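Local coordinates for protein putative nucleoside-diphosphate-sugar epimerase (Staphylococcus aureus subsp. aureus, PDB 3E48) that is of unknown function but probably binds NAD(P)(H) in a Rossmann-type domain and may act on a nucleotide-linked sugar, at residues B[179-182]-B[183-187]. Numbering follows the deposited sequence.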
# COMPACT_ATOMS: atom_id res chain seq x y z
N ARG B 179 -1.22 -21.42 14.06
CA ARG B 179 -2.26 -21.65 15.07
C ARG B 179 -3.29 -20.53 15.04
O ARG B 179 -4.49 -20.77 15.17
CB ARG B 179 -1.65 -21.77 16.47
CG ARG B 179 -0.74 -22.99 16.64
CD ARG B 179 -0.04 -22.94 17.99
NE ARG B 179 -0.97 -23.08 19.11
CZ ARG B 179 -0.66 -22.81 20.37
NH1 ARG B 179 0.56 -22.39 20.68
NH2 ARG B 179 -1.56 -22.97 21.33
N GLY B 180 -2.82 -19.30 14.86
CA GLY B 180 -3.73 -18.17 14.80
C GLY B 180 -4.62 -18.24 13.57
O GLY B 180 -5.82 -17.96 13.64
N VAL B 181 -4.04 -18.60 12.43
CA VAL B 181 -4.79 -18.71 11.19
C VAL B 181 -5.85 -19.81 11.30
O VAL B 181 -6.99 -19.63 10.87
CB VAL B 181 -3.85 -18.97 9.99
CG1 VAL B 181 -4.65 -19.25 8.73
CG2 VAL B 181 -2.94 -17.76 9.77
N ILE B 182 -5.47 -20.95 11.88
CA ILE B 182 -6.38 -22.07 12.06
C ILE B 182 -7.55 -21.66 12.96
O ILE B 182 -8.70 -21.99 12.70
CB ILE B 182 -5.65 -23.28 12.70
CG1 ILE B 182 -4.70 -23.92 11.67
CG2 ILE B 182 -6.66 -24.30 13.24
CD1 ILE B 182 -5.39 -24.57 10.49
N ALA B 183 -7.24 -20.92 14.02
CA ALA B 183 -8.27 -20.46 14.95
C ALA B 183 -9.28 -19.58 14.22
O ALA B 183 -10.48 -19.64 14.47
CB ALA B 183 -7.65 -19.70 16.11
N ILE B 184 -8.78 -18.74 13.31
CA ILE B 184 -9.65 -17.86 12.54
C ILE B 184 -10.54 -18.69 11.61
O ILE B 184 -11.75 -18.50 11.56
CB ILE B 184 -8.84 -16.86 11.71
CG1 ILE B 184 -8.06 -15.94 12.65
CG2 ILE B 184 -9.76 -16.05 10.80
CD1 ILE B 184 -7.13 -14.97 11.95
N ILE B 185 -9.92 -19.62 10.89
CA ILE B 185 -10.64 -20.48 9.95
C ILE B 185 -11.77 -21.24 10.63
O ILE B 185 -12.89 -21.28 10.12
CB ILE B 185 -9.67 -21.51 9.29
CG1 ILE B 185 -8.68 -20.78 8.38
CG2 ILE B 185 -10.47 -22.53 8.47
CD1 ILE B 185 -7.60 -21.69 7.80
N LYS B 186 -11.48 -21.83 11.79
CA LYS B 186 -12.46 -22.62 12.53
C LYS B 186 -13.63 -21.83 13.12
O LYS B 186 -14.68 -22.41 13.40
CB LYS B 186 -11.76 -23.39 13.65
CG LYS B 186 -10.85 -24.51 13.16
CD LYS B 186 -10.07 -25.15 14.29
CE LYS B 186 -10.98 -25.86 15.28
NZ LYS B 186 -10.18 -26.40 16.42
N ASN B 187 -13.47 -20.52 13.30
CA ASN B 187 -14.54 -19.71 13.86
C ASN B 187 -14.89 -18.50 12.99
O ASN B 187 -14.28 -17.44 13.10
CB ASN B 187 -14.17 -19.23 15.26
CG ASN B 187 -15.26 -18.39 15.89
OD1 ASN B 187 -16.39 -18.34 15.39
ND2 ASN B 187 -14.94 -17.73 17.00
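Val181 with Ile185 and Ile182 with Lys186 are i to i+4 contacts along the last two turns of helix 174-186, in the Rossmann-type domain. Four successive alpha-helical bonds hold the turns together: the amides of Ala183, Ile184, Ile185 and Lys186 reach the carbonyls of Arg179, Gly180, Val181 and Ile182. The last two are the straightest, with Ile185 N 2.9 Å from Val181 O at an N-H...O angle of 167°. On the inner face, Ile185 meets Val181 through its chain end, CD1 lying 3.9 Å from Val181 CG1. Because CG1 of Ile185 lies beside its own backbone N (chi1 -67°), the chain runs back along the preceding turn, which brings CG1 of Ile185 to 3.2 Å from Val181 O. Lys186 does the same one residue on: its CG rests 3.3 Å from Ile182 O, and its CD packs 3.7 Å from Ile182 CG2. The aliphatic part of the lysine thus lies against one side of the CG2 methyl of the buried Ile182, before a bend at chi3 (65°) turns CE and NZ away from Ile182. Ile184 O accepts a hydrogen bond from Trp191 NE1, and Arg179 NH2 makes a salt bridge to Asp268 OD2. Val181 touches Ile104 and Ile185 touches Ile102 of strand 100-106, Ile182 packs on Ile16 and Gln19 of helix 11-22, and Ile184 touches Leu265 of helix 261-266.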